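Local coordinates for takeout-like protein 1 (Epiphyas postvittana, PDB 3E8T) that probably carries hydrophobic ligands, and binds ubiquinone-8 along the long internal tunnel of a takeout-family fold, at residues V5-L10 against A215-V220; M16-Q21 against A69-V74. Numbering follows the deposited sequence.

Both contacts lie at the quinone-ring end of the ubiquinone-8 tunnel, their centres 14 Å apart and on the same side of the chain's centre. Along the sequence interaction 2 is nested inside the loop closed by interaction 1: the order is 5-10, 16-21, 69-74, 215-220. Interaction 1 joins the N-terminal and C-terminal ends of the modelled chain; interaction 2 lays helix 13-28 against strand 54-77 of the antiparallel sheet. They touch directly, through a probable hydrogen bond between Glu6 OE1 and Ser18 OG (2.9 Å), and the Cys8-Cys15 disulfide ties 5-10 to the same helix. Both touch ubiquinone-8 near its ring: Val5 and Ile217 from interaction 1, Met16, Ala19 and Phe20 from interaction 2.

Interaction 1 (V5-L10 against A215-V220); sequences VEKCNL and AEIANV. With UQ8 (Ubiquinone-8), chain B.
In the elongated takeout fold, related to juvenile hormone binding proteins, the N-terminal and C-terminal ends of the modelled chain meet at the quinone end of the ligand tunnel. Residues 5-10 are extended from Val5 to Asn9, and Leu10 takes helix-like backbone angles (-62/-31). Residues 215-217 belong to a short, weakly bonded helix; the chain is extended at Ala218 (phi/psi -155/166) and Asn219 (-101/105). The segments run in the same general direction, in the register Lys7-Ala218 (CA-CA 4.6 Å) and Asn9-Asn219 (5.0 Å). One direct backbone hydrogen bond joins them, Asn219 N to Cys8 O (2.8 Å, 163°).

Lys7 is laid along the other segment, which covers 81 Å² of it, the largest value of any residue here. With chi1 m, chi2 t, chi3 p and chi4 t, its CG lies 4.0 Å from Ile217 C and its CE 3.7 Å from Ala218 O, so that NZ donates to Ala215 O (3.2 Å), a carbonyl of the short helix. Leu10, in the m,t rotamer, brings CD2 within 3.6 Å of Ala218 CB. Val5 (chi1 t) sets CG2 4.1 Å from CG2 of Ile217, and both residues also line the pocket: Val5 CG1 is 3.1 Å from ubiquinone O4, and Ile217 (p,t) places CD1 3.4 Å from its methoxy carbon C3M. Cys8 turns its CB away from 215-220; its SG is in disulfide bond with Cys15 of helix 13-28.

Waters complete the seam. One donates to Glu6 O (2.8 Å) and Ile217 O (2.6 Å); another accepts from Leu10 N at 3.1 Å and donates to Asn219 O at 2.4 Å.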
ATOM      1  N   VAL A   5      -3.065   5.603 -22.062  1.00 27.19           N
ATOM      2  CA  VAL A   5      -2.013   4.700 -21.547  1.00 26.86           C
ATOM      3  C   VAL A   5      -1.075   4.364 -22.719  1.00 25.99           C
ATOM      4  O   VAL A   5      -1.478   4.290 -23.891  1.00 29.86           O
ATOM      5  CB  VAL A   5      -2.604   3.395 -20.905  1.00 28.79           C
ATOM      6  CG1 VAL A   5      -1.518   2.381 -20.510  1.00 31.27           C
ATOM      7  CG2 VAL A   5      -3.468   3.719 -19.678  1.00 29.92           C
ATOM      8  N   GLU A   6       0.201   4.215 -22.400  1.00 21.87           N
ATOM      9  CA  GLU A   6       1.207   3.693 -23.352  1.00 21.07           C
ATOM     10  C   GLU A   6       0.899   2.217 -23.630  1.00 20.90           C
ATOM     11  O   GLU A   6       0.888   1.385 -22.721  1.00 22.29           O
ATOM     12  CB  GLU A   6       2.602   3.794 -22.741  1.00 21.51           C
ATOM     13  CG  GLU A   6       3.049   5.233 -22.446  1.00 22.63           C
ATOM     14  CD  GLU A   6       4.423   5.340 -21.830  1.00 23.73           C
ATOM     15  OE1 GLU A   6       5.011   4.304 -21.424  1.00 24.99           O
ATOM     16  OE2 GLU A   6       4.942   6.479 -21.735  1.00 26.40           O
ATOM     17  N   LYS A   7       0.665   1.882 -24.887  1.00 19.97           N
ATOM     18  CA  LYS A   7       0.328   0.546 -25.312  1.00 21.45           C
ATOM     19  C   LYS A   7       1.574  -0.284 -25.491  1.00 20.53           C
ATOM     20  O   LYS A   7       2.562   0.185 -26.078  1.00 21.86           O
ATOM     21  CB  LYS A   7      -0.501   0.577 -26.570  1.00 24.14           C
ATOM     22  CG  LYS A   7      -1.928   1.073 -26.282  1.00 28.06           C
ATOM     23  CD  LYS A   7      -2.897   0.904 -27.420  1.00 29.01           C
ATOM     24  CE  LYS A   7      -2.800  -0.405 -28.167  1.00 32.32           C
ATOM     25  NZ  LYS A   7      -4.042  -0.546 -28.997  1.00 35.10           N
ATOM     26  N   CYS A   8       1.497  -1.522 -25.003  1.00 19.16           N
ATOM     27  CA  CYS A   8       2.609  -2.454 -24.921  1.00 19.10           C
ATOM     28  C   CYS A   8       2.191  -3.808 -25.381  1.00 17.67           C
ATOM     29  O   CYS A   8       1.055  -4.232 -25.202  1.00 19.71           O
ATOM     30  CB  CYS A   8       3.059  -2.632 -23.430  1.00 20.94           C
ATOM     31  SG  CYS A   8       3.759  -1.259 -22.690  1.00 23.25           S
ATOM     32  N   ASN A   9       3.153  -4.539 -25.929  1.00 16.75           N
ATOM     33  CA  ASN A   9       3.080  -5.992 -25.950  1.00 16.68           C
ATOM     34  C   ASN A   9       3.220  -6.457 -24.492  1.00 18.96           C
ATOM     35  O   ASN A   9       4.081  -5.995 -23.796  1.00 17.97           O
ATOM     36  CB  ASN A   9       4.195  -6.555 -26.846  1.00 14.62           C
ATOM     37  CG  ASN A   9       4.063  -6.152 -28.278  1.00 14.62           C
ATOM     38  OD1 ASN A   9       3.206  -6.682 -28.994  1.00 15.00           O
ATOM     39  ND2 ASN A   9       4.873  -5.177 -28.705  1.00 14.58           N
ATOM     40  N   LEU A  10       2.314  -7.297 -24.018  1.00 20.81           N
ATOM     41  CA  LEU A  10       2.246  -7.515 -22.546  1.00 21.81           C
ATOM     42  C   LEU A  10       3.537  -8.115 -21.986  1.00 22.45           C
ATOM     43  O   LEU A  10       3.935  -7.797 -20.849  1.00 22.59           O
ATOM     44  CB  LEU A  10       1.015  -8.346 -22.157  1.00 23.61           C
ATOM     45  CG  LEU A  10      -0.329  -7.593 -22.253  1.00 23.58           C
ATOM     46  CD1 LEU A  10      -1.512  -8.501 -22.031  1.00 29.09           C
ATOM     47  CD2 LEU A  10      -0.398  -6.387 -21.286  1.00 27.27           C
ATOM     48  N   ALA A 215      -7.777  -4.354 -25.077  1.00 23.34           N
ATOM     49  CA  ALA A 215      -7.260  -3.856 -26.341  1.00 24.75           C
ATOM     50  C   ALA A 215      -7.029  -2.349 -26.337  1.00 26.17           C
ATOM     51  O   ALA A 215      -6.267  -1.851 -27.174  1.00 28.95           O
ATOM     52  CB  ALA A 215      -8.216  -4.227 -27.483  1.00 27.01           C
ATOM     53  N   GLU A 216      -7.689  -1.613 -25.454  1.00 26.62           N
ATOM     54  CA  GLU A 216      -7.549  -0.146 -25.382  1.00 28.25           C
ATOM     55  C   GLU A 216      -6.296   0.286 -24.652  1.00 28.14           C
ATOM     56  O   GLU A 216      -5.843   1.434 -24.813  1.00 31.16           O
ATOM     57  CB  GLU A 216      -8.766   0.501 -24.706  1.00 30.44           C
ATOM     58  CG  GLU A 216     -10.027   0.534 -25.589  1.00 32.90           C
ATOM     59  CD  GLU A 216     -11.190   1.332 -24.981  1.00 35.28           C
ATOM     60  OE1 GLU A 216     -10.978   2.125 -24.030  1.00 41.59           O
ATOM     61  OE2 GLU A 216     -12.331   1.168 -25.472  1.00 40.43           O
ATOM     62  N   ILE A 217      -5.709  -0.609 -23.860  1.00 26.63           N
ATOM     63  CA  ILE A 217      -4.547  -0.248 -23.055  1.00 27.64           C
ATOM     64  C   ILE A 217      -3.342  -1.143 -23.264  1.00 26.60           C
ATOM     65  O   ILE A 217      -2.319  -0.930 -22.626  1.00 28.73           O
ATOM     66  CB  ILE A 217      -4.888  -0.172 -21.568  1.00 27.32           C
ATOM     67  CG1 ILE A 217      -5.383  -1.514 -21.040  1.00 28.57           C
ATOM     68  CG2 ILE A 217      -5.944   0.941 -21.296  1.00 29.28           C
ATOM     69  CD1 ILE A 217      -5.653  -1.510 -19.554  1.00 29.73           C
ATOM     70  N   ALA A 218      -3.446  -2.127 -24.143  1.00 26.31           N
ATOM     71  CA  ALA A 218      -2.360  -3.057 -24.444  1.00 27.62           C
ATOM     72  C   ALA A 218      -2.530  -3.637 -25.831  1.00 30.28           C
ATOM     73  O   ALA A 218      -3.606  -3.522 -26.422  1.00 29.15           O
ATOM     74  CB  ALA A 218      -2.272  -4.168 -23.410  1.00 27.53           C
ATOM     75  N   ASN A 219      -1.471  -4.270 -26.328  1.00 31.99           N
ATOM     76  CA  ASN A 219      -1.459  -4.879 -27.658  1.00 34.01           C
ATOM     77  C   ASN A 219      -1.668  -6.376 -27.547  1.00 37.46           C
ATOM     78  O   ASN A 219      -0.754  -7.111 -27.136  1.00 39.61           O
ATOM     79  CB  ASN A 219      -0.135  -4.618 -28.368  1.00 34.12           C
ATOM     80  CG  ASN A 219      -0.156  -5.079 -29.819  1.00 34.59           C
ATOM     81  OD1 ASN A 219       0.408  -6.129 -30.181  1.00 36.41           O
ATOM     82  ND2 ASN A 219      -0.848  -4.308 -30.653  1.00 34.69           N
ATOM     83  N   VAL A 220      -2.885  -6.802 -27.895  1.00 39.84           N
ATOM     84  CA  VAL A 220      -3.320  -8.206 -27.863  1.00 40.42           C
ATOM     85  C   VAL A 220      -2.767  -8.983 -26.672  1.00 42.83           C
ATOM     86  O   VAL A 220      -3.531  -9.480 -25.835  1.00 45.30           O
ATOM     87  CB  VAL A 220      -2.988  -8.961 -29.191  1.00 41.58           C
ATOM     88  CG1 VAL A 220      -3.731  -8.344 -30.346  1.00 42.22           C
ATOM     89  CG2 VAL A 220      -1.482  -8.969 -29.477  1.00 42.80           C
TER
HETATM   90  C45 UQ8 B 221       1.766   2.656  17.831  1.00 41.01           C
HETATM   91  C44 UQ8 B 221       2.917   1.649  17.779  1.00 39.34           C
HETATM   92  C46 UQ8 B 221       3.745   1.791  19.029  1.00 40.20           C
HETATM   93  C43 UQ8 B 221       3.791   1.805  16.548  1.00 39.20           C
HETATM   94  C42 UQ8 B 221       2.944   1.966  15.276  1.00 36.40           C
HETATM   95  C41 UQ8 B 221       2.264   0.643  14.952  1.00 33.97           C
HETATM   96  C39 UQ8 B 221       2.362   0.355  13.469  1.00 33.04           C
HETATM   97  C40 UQ8 B 221       1.117   0.112  12.619  1.00 37.10           C
HETATM   98  C38 UQ8 B 221       3.595   0.238  12.885  1.00 29.04           C
HETATM   99  C37 UQ8 B 221       3.809  -0.017  11.538  1.00 27.70           C
HETATM  100  C36 UQ8 B 221       5.295   0.256  11.303  1.00 27.10           C
HETATM  101  C34 UQ8 B 221       5.686   0.203   9.837  1.00 26.04           C
HETATM  102  C35 UQ8 B 221       6.972   0.639   9.552  1.00 27.64           C
HETATM  103  C33 UQ8 B 221       4.772  -0.180   8.859  1.00 24.02           C
HETATM  104  C32 UQ8 B 221       4.974  -0.316   7.489  1.00 27.74           C
HETATM  105  C31 UQ8 B 221       3.608  -0.115   6.781  1.00 25.98           C
HETATM  106  C29 UQ8 B 221       3.654  -0.400   5.286  1.00 27.81           C
HETATM  107  C30 UQ8 B 221       4.403  -1.661   4.749  1.00 29.58           C
HETATM  108  C28 UQ8 B 221       3.028   0.468   4.398  1.00 30.30           C
HETATM  109  C27 UQ8 B 221       3.001   0.322   3.017  1.00 29.80           C
HETATM  110  C26 UQ8 B 221       1.720   0.913   2.408  1.00 29.70           C
HETATM  111  C24 UQ8 B 221       1.817   0.960   0.880  1.00 29.29           C
HETATM  112  C25 UQ8 B 221       2.793   1.927   0.187  1.00 31.99           C
HETATM  113  C23 UQ8 B 221       1.025   0.122   0.125  1.00 28.86           C
HETATM  114  C22 UQ8 B 221       0.974   0.036  -1.269  1.00 31.24           C
HETATM  115  C21 UQ8 B 221       0.091  -1.129  -1.714  1.00 33.40           C
HETATM  116  C19 UQ8 B 221       0.236  -1.535  -3.181  1.00 34.02           C
HETATM  117  C20 UQ8 B 221      -0.538  -2.809  -3.515  1.00 34.05           C
HETATM  118  C18 UQ8 B 221      -0.055  -0.390  -4.161  1.00 35.70           C
HETATM  119  C17 UQ8 B 221       0.006  -0.869  -5.619  1.00 38.34           C
HETATM  120  C16 UQ8 B 221       0.200   0.281  -6.621  1.00 42.71           C
HETATM  121  C14 UQ8 B 221      -0.130  -0.225  -8.021  1.00 45.11           C
HETATM  122  C15 UQ8 B 221       0.305  -1.646  -8.422  1.00 46.33           C
HETATM  123  C13 UQ8 B 221      -0.841   0.559  -8.927  1.00 46.25           C
HETATM  124  C12 UQ8 B 221      -1.177   0.121 -10.205  1.00 46.77           C
HETATM  125  C11 UQ8 B 221      -1.325   1.263 -11.231  1.00 49.12           C
HETATM  126  C9  UQ8 B 221      -1.084   0.764 -12.668  1.00 50.96           C
HETATM  127  C10 UQ8 B 221      -1.196  -0.766 -12.786  1.00 51.64           C
HETATM  128  C8  UQ8 B 221      -2.064   1.465 -13.603  1.00 51.26           C
HETATM  129  C7  UQ8 B 221      -3.139   0.524 -14.157  1.00 62.77           C
HETATM  130  C6  UQ8 B 221      -2.667  -0.288 -15.387  1.00 52.06           C
HETATM  131  C1  UQ8 B 221      -2.968  -1.653 -15.463  1.00 54.07           C
HETATM  132  C1M UQ8 B 221      -3.683  -2.232 -14.416  1.00 59.53           C
HETATM  133  C2  UQ8 B 221      -2.565  -2.438 -16.551  1.00 54.90           C
HETATM  134  O2  UQ8 B 221      -2.836  -3.640 -16.618  1.00 50.23           O
HETATM  135  C3  UQ8 B 221      -1.855  -1.862 -17.592  1.00 53.03           C
HETATM  136  O3  UQ8 B 221      -1.464  -2.627 -18.651  1.00 53.28           O
HETATM  137  C3M UQ8 B 221      -2.515  -2.706 -19.612  1.00 57.12           C
HETATM  138  C4  UQ8 B 221      -1.533  -0.511 -17.544  1.00 51.72           C
HETATM  139  O4  UQ8 B 221      -0.832   0.039 -18.580  1.00 54.07           O
HETATM  140  C4M UQ8 B 221       0.372  -0.703 -18.827  1.00 55.49           C
HETATM  141  C5  UQ8 B 221      -1.934   0.269 -16.450  1.00 57.52           C
HETATM  142  O5  UQ8 B 221      -1.644   1.468 -16.441  1.00 56.03           O
HETATM  143  O   HOH W   1       0.254  -1.292 -22.235  1.00 27.17           O
HETATM  144  O   HOH W   2      -4.702  -3.775 -28.965  1.00 45.55           O
HETATM  145  O   HOH W   3       0.670  -8.802 -26.145  1.00 34.93           O

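Interaction 2 (M16-Q21 against A69-V74); sequences MTSAFQ and AVIDNV. With UQ8 (Ubiquinone-8), chain B.
The ubiquinone tunnel of this takeout protein is walled here by helix 13-28 packed on strand 54-77, part of the strongly curved antiparallel sheet. Segment 16-21 is regular helix, with Phe20 N hydrogen-bonded to Met16 O (2.9 Å) and Gln21 N to Thr17 O (3.0 Å). Its axis approaches that of strand 70-74 to 7.0 Å at a signed crossing angle of 130°, so the strand crosses the helix obliquely, nearer antiparallel than parallel; the nearest CA pairs are Thr17-Val74 (5.0 Å) and Gln21-Ile71 (5.7 Å).

A classic beta bulge sets the strand's pattern: Asp72 (phi/psi -85/-39) and Asn73 both face Asp86 of strand 82-100. Both of their CB atoms point away from the helix, while those of Ile71 and Val74, three residues apart, point toward it.

Two polar side chains, one helical turn apart, clamp the strand backbone. Gln21, with chi1 t, chi2 p and chi3 82°, uses its amide twice: NE2 donates to Ala69 O (3.0 Å, 176°) and OE1 accepts from Ile71 N (2.8 Å, 168°). A water donates to Gln21 OE1 and Ile71 O, 2.7 Å each. Thr17 (chi1 m) accepts from Val74 N at OG1 (3.0 Å, 140°), and that hydroxyl is also hydrogen-bonded to Ser13 O.

On the inner side, Ala19 CB lies 3.2 Å from ubiquinone C4M. Phe20 (chi1 -88°, chi2 45°) is sandwiched: Val74 CG2 makes a CH-pi contact with one ring face, 3.9 Å from the centroid and 23° off the normal, and ubiquinone C10 lies over the opposite face, 3.2 Å from Phe20 CE2.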
ATOM      1  N   MET A  16       6.167  -2.334 -20.349  1.00 17.15           N
ATOM      2  CA  MET A  16       5.161  -2.394 -19.309  1.00 16.68           C
ATOM      3  C   MET A  16       5.539  -1.612 -18.063  1.00 16.52           C
ATOM      4  O   MET A  16       4.688  -1.001 -17.416  1.00 17.17           O
ATOM      5  CB  MET A  16       4.862  -3.826 -18.944  1.00 18.06           C
ATOM      6  CG  MET A  16       4.100  -4.549 -20.027  1.00 20.47           C
ATOM      7  SD  MET A  16       2.457  -3.921 -20.210  1.00 24.73           S
ATOM      8  CE  MET A  16       1.663  -4.813 -18.922  1.00 27.18           C
ATOM      9  N   THR A  17       6.820  -1.651 -17.746  1.00 15.78           N
ATOM     10  CA  THR A  17       7.335  -0.891 -16.632  1.00 15.78           C
ATOM     11  C   THR A  17       7.095   0.604 -16.849  1.00 16.66           C
ATOM     12  O   THR A  17       6.558   1.300 -15.975  1.00 16.55           O
ATOM     13  CB  THR A  17       8.829  -1.200 -16.395  1.00 17.94           C
ATOM     14  OG1 THR A  17       8.993  -2.605 -16.126  1.00 17.16           O
ATOM     15  CG2 THR A  17       9.384  -0.384 -15.219  1.00 18.33           C
ATOM     16  N   SER A  18       7.465   1.111 -18.040  1.00 16.64           N
ATOM     17  CA  SER A  18       7.227   2.512 -18.346  1.00 17.09           C
ATOM     18  C   SER A  18       5.723   2.838 -18.400  1.00 16.68           C
ATOM     19  O   SER A  18       5.315   3.918 -18.006  1.00 17.17           O
ATOM     20  CB  SER A  18       7.926   2.897 -19.657  1.00 18.13           C
ATOM     21  OG  SER A  18       7.596   4.238 -20.045  1.00 24.71           O
ATOM     22  N   ALA A  19       4.917   1.941 -18.946  1.00 15.81           N
ATOM     23  CA  ALA A  19       3.473   2.194 -19.093  1.00 16.47           C
ATOM     24  C   ALA A  19       2.847   2.322 -17.707  1.00 16.97           C
ATOM     25  O   ALA A  19       2.045   3.200 -17.472  1.00 17.61           O
ATOM     26  CB  ALA A  19       2.803   1.130 -19.880  1.00 18.39           C
ATOM     27  N   PHE A  20       3.234   1.443 -16.784  1.00 16.44           N
ATOM     28  CA  PHE A  20       2.691   1.507 -15.420  1.00 15.87           C
ATOM     29  C   PHE A  20       3.169   2.819 -14.795  1.00 16.67           C
ATOM     30  O   PHE A  20       2.384   3.531 -14.121  1.00 17.21           O
ATOM     31  CB  PHE A  20       3.178   0.325 -14.577  1.00 18.24           C
ATOM     32  CG  PHE A  20       2.322  -0.928 -14.657  1.00 19.95           C
ATOM     33  CD1 PHE A  20       1.844  -1.426 -15.856  1.00 21.49           C
ATOM     34  CD2 PHE A  20       1.978  -1.619 -13.484  1.00 22.40           C
ATOM     35  CE1 PHE A  20       1.077  -2.561 -15.919  1.00 22.32           C
ATOM     36  CE2 PHE A  20       1.209  -2.782 -13.555  1.00 23.94           C
ATOM     37  CZ  PHE A  20       0.755  -3.249 -14.765  1.00 25.35           C
ATOM     38  N   GLN A  21       4.439   3.137 -14.974  1.00 16.36           N
ATOM     39  CA  GLN A  21       4.987   4.365 -14.421  1.00 16.50           C
ATOM     40  C   GLN A  21       4.244   5.620 -14.899  1.00 17.54           C
ATOM     41  O   GLN A  21       3.955   6.510 -14.117  1.00 18.67           O
ATOM     42  CB  GLN A  21       6.468   4.496 -14.739  1.00 16.09           C
ATOM     43  CG  GLN A  21       7.159   5.687 -14.091  1.00 17.15           C
ATOM     44  CD  GLN A  21       7.266   5.485 -12.596  1.00 16.76           C
ATOM     45  OE1 GLN A  21       8.174   4.801 -12.163  1.00 19.02           O
ATOM     46  NE2 GLN A  21       6.387   6.116 -11.820  1.00 18.74           N
ATOM     47  N   ALA A  69       5.486   6.987  -6.455  1.00 15.24           N
ATOM     48  CA  ALA A  69       6.119   5.690  -6.515  1.00 15.44           C
ATOM     49  C   ALA A  69       6.916   5.505  -7.801  1.00 14.67           C
ATOM     50  O   ALA A  69       6.521   6.010  -8.850  1.00 16.39           O
ATOM     51  CB  ALA A  69       5.132   4.579  -6.371  1.00 16.97           C
ATOM     52  N   VAL A  70       8.029   4.788  -7.674  1.00 14.21           N
ATOM     53  CA  VAL A  70       8.904   4.439  -8.796  1.00 14.36           C
ATOM     54  C   VAL A  70       8.677   2.971  -9.083  1.00 14.58           C
ATOM     55  O   VAL A  70       8.846   2.119  -8.205  1.00 16.43           O
ATOM     56  CB  VAL A  70      10.344   4.724  -8.481  1.00 16.03           C
ATOM     57  CG1 VAL A  70      11.227   4.299  -9.625  1.00 18.18           C
ATOM     58  CG2 VAL A  70      10.515   6.229  -8.214  1.00 21.21           C
ATOM     59  N   ILE A  71       8.271   2.650 -10.314  1.00 15.21           N
ATOM     60  CA  ILE A  71       8.065   1.295 -10.743  1.00 15.68           C
ATOM     61  C   ILE A  71       9.395   0.723 -11.187  1.00 16.50           C
ATOM     62  O   ILE A  71       9.991   1.194 -12.150  1.00 18.48           O
ATOM     63  CB  ILE A  71       7.039   1.161 -11.882  1.00 17.18           C
ATOM     64  CG1 ILE A  71       5.748   1.900 -11.574  1.00 17.54           C
ATOM     65  CG2 ILE A  71       6.778  -0.301 -12.195  1.00 17.71           C
ATOM     66  CD1 ILE A  71       5.014   1.406 -10.363  1.00 19.03           C
ATOM     67  N   ASP A  72       9.863  -0.316 -10.518  1.00 15.41           N
ATOM     68  CA  ASP A  72      11.134  -0.935 -10.818  1.00 16.92           C
ATOM     69  C   ASP A  72      11.019  -1.959 -11.915  1.00 17.24           C
ATOM     70  O   ASP A  72      11.917  -2.044 -12.770  1.00 19.71           O
ATOM     71  CB  ASP A  72      11.767  -1.516  -9.551  1.00 18.18           C
ATOM     72  CG  ASP A  72      12.029  -0.457  -8.517  1.00 21.38           C
ATOM     73  OD1 ASP A  72      12.788   0.501  -8.824  1.00 26.23           O
ATOM     74  OD2 ASP A  72      11.461  -0.528  -7.392  1.00 21.78           O
ATOM     75  N   ASN A  73       9.946  -2.733 -11.914  1.00 16.90           N
ATOM     76  CA  ASN A  73       9.729  -3.757 -12.896  1.00 16.67           C
ATOM     77  C   ASN A  73       8.292  -4.226 -12.933  1.00 15.57           C
ATOM     78  O   ASN A  73       7.671  -4.324 -11.899  1.00 16.73           O
ATOM     79  CB  ASN A  73      10.621  -4.981 -12.634  1.00 19.07           C
ATOM     80  CG  ASN A  73      10.749  -5.875 -13.881  1.00 22.62           C
ATOM     81  OD1 ASN A  73      11.194  -5.408 -14.927  1.00 26.72           O
ATOM     82  ND2 ASN A  73      10.315  -7.116 -13.781  1.00 26.15           N
ATOM     83  N   VAL A  74       7.817  -4.558 -14.130  1.00 16.58           N
ATOM     84  CA  VAL A  74       6.551  -5.222 -14.360  1.00 16.35           C
ATOM     85  C   VAL A  74       6.825  -6.431 -15.238  1.00 16.19           C
ATOM     86  O   VAL A  74       7.421  -6.264 -16.320  1.00 20.38           O
ATOM     87  CB  VAL A  74       5.495  -4.342 -15.017  1.00 17.03           C
ATOM     88  CG1 VAL A  74       4.240  -5.151 -15.272  1.00 17.80           C
ATOM     89  CG2 VAL A  74       5.221  -3.069 -14.167  1.00 19.12           C
TER
HETATM   90  C45 UQ8 B 221       1.766   2.656  17.831  1.00 41.01           C
HETATM   91  C44 UQ8 B 221       2.917   1.649  17.779  1.00 39.34           C
HETATM   92  C46 UQ8 B 221       3.745   1.791  19.029  1.00 40.20           C
HETATM   93  C43 UQ8 B 221       3.791   1.805  16.548  1.00 39.20           C
HETATM   94  C42 UQ8 B 221       2.944   1.966  15.276  1.00 36.40           C
HETATM   95  C41 UQ8 B 221       2.264   0.643  14.952  1.00 33.97           C
HETATM   96  C39 UQ8 B 221       2.362   0.355  13.469  1.00 33.04           C
HETATM   97  C40 UQ8 B 221       1.117   0.112  12.619  1.00 37.10           C
HETATM   98  C38 UQ8 B 221       3.595   0.238  12.885  1.00 29.04           C
HETATM   99  C37 UQ8 B 221       3.809  -0.017  11.538  1.00 27.70           C
HETATM  100  C36 UQ8 B 221       5.295   0.256  11.303  1.00 27.10           C
HETATM  101  C34 UQ8 B 221       5.686   0.203   9.837  1.00 26.04           C
HETATM  102  C35 UQ8 B 221       6.972   0.639   9.552  1.00 27.64           C
HETATM  103  C33 UQ8 B 221       4.772  -0.180   8.859  1.00 24.02           C
HETATM  104  C32 UQ8 B 221       4.974  -0.316   7.489  1.00 27.74           C
HETATM  105  C31 UQ8 B 221       3.608  -0.115   6.781  1.00 25.98           C
HETATM  106  C29 UQ8 B 221       3.654  -0.400   5.286  1.00 27.81           C
HETATM  107  C30 UQ8 B 221       4.403  -1.661   4.749  1.00 29.58           C
HETATM  108  C28 UQ8 B 221       3.028   0.468   4.398  1.00 30.30           C
HETATM  109  C27 UQ8 B 221       3.001   0.322   3.017  1.00 29.80           C
HETATM  110  C26 UQ8 B 221       1.720   0.913   2.408  1.00 29.70           C
HETATM  111  C24 UQ8 B 221       1.817   0.960   0.880  1.00 29.29           C
HETATM  112  C25 UQ8 B 221       2.793   1.927   0.187  1.00 31.99           C
HETATM  113  C23 UQ8 B 221       1.025   0.122   0.125  1.00 28.86           C
HETATM  114  C22 UQ8 B 221       0.974   0.036  -1.269  1.00 31.24           C
HETATM  115  C21 UQ8 B 221       0.091  -1.129  -1.714  1.00 33.40           C
HETATM  116  C19 UQ8 B 221       0.236  -1.535  -3.181  1.00 34.02           C
HETATM  117  C20 UQ8 B 221      -0.538  -2.809  -3.515  1.00 34.05           C
HETATM  118  C18 UQ8 B 221      -0.055  -0.390  -4.161  1.00 35.70           C
HETATM  119  C17 UQ8 B 221       0.006  -0.869  -5.619  1.00 38.34           C
HETATM  120  C16 UQ8 B 221       0.200   0.281  -6.621  1.00 42.71           C
HETATM  121  C14 UQ8 B 221      -0.130  -0.225  -8.021  1.00 45.11           C
HETATM  122  C15 UQ8 B 221       0.305  -1.646  -8.422  1.00 46.33           C
HETATM  123  C13 UQ8 B 221      -0.841   0.559  -8.927  1.00 46.25           C
HETATM  124  C12 UQ8 B 221      -1.177   0.121 -10.205  1.00 46.77           C
HETATM  125  C11 UQ8 B 221      -1.325   1.263 -11.231  1.00 49.12           C
HETATM  126  C9  UQ8 B 221      -1.084   0.764 -12.668  1.00 50.96           C
HETATM  127  C10 UQ8 B 221      -1.196  -0.766 -12.786  1.00 51.64           C
HETATM  128  C8  UQ8 B 221      -2.064   1.465 -13.603  1.00 51.26           C
HETATM  129  C7  UQ8 B 221      -3.139   0.524 -14.157  1.00 62.77           C
HETATM  130  C6  UQ8 B 221      -2.667  -0.288 -15.387  1.00 52.06           C
HETATM  131  C1  UQ8 B 221      -2.968  -1.653 -15.463  1.00 54.07           C
HETATM  132  C1M UQ8 B 221      -3.683  -2.232 -14.416  1.00 59.53           C
HETATM  133  C2  UQ8 B 221      -2.565  -2.438 -16.551  1.00 54.90           C
HETATM  134  O2  UQ8 B 221      -2.836  -3.640 -16.618  1.00 50.23           O
HETATM  135  C3  UQ8 B 221      -1.855  -1.862 -17.592  1.00 53.03           C
HETATM  136  O3  UQ8 B 221      -1.464  -2.627 -18.651  1.00 53.28           O
HETATM  137  C3M UQ8 B 221      -2.515  -2.706 -19.612  1.00 57.12           C
HETATM  138  C4  UQ8 B 221      -1.533  -0.511 -17.544  1.00 51.72           C
HETATM  139  O4  UQ8 B 221      -0.832   0.039 -18.580  1.00 54.07           O
HETATM  140  C4M UQ8 B 221       0.372  -0.703 -18.827  1.00 55.49           C
HETATM  141  C5  UQ8 B 221      -1.934   0.269 -16.450  1.00 57.52           C
HETATM  142  O5  UQ8 B 221      -1.644   1.468 -16.441  1.00 56.03           O
HETATM  143  O   HOH W   4      10.022   3.489 -13.565  1.00 24.53           O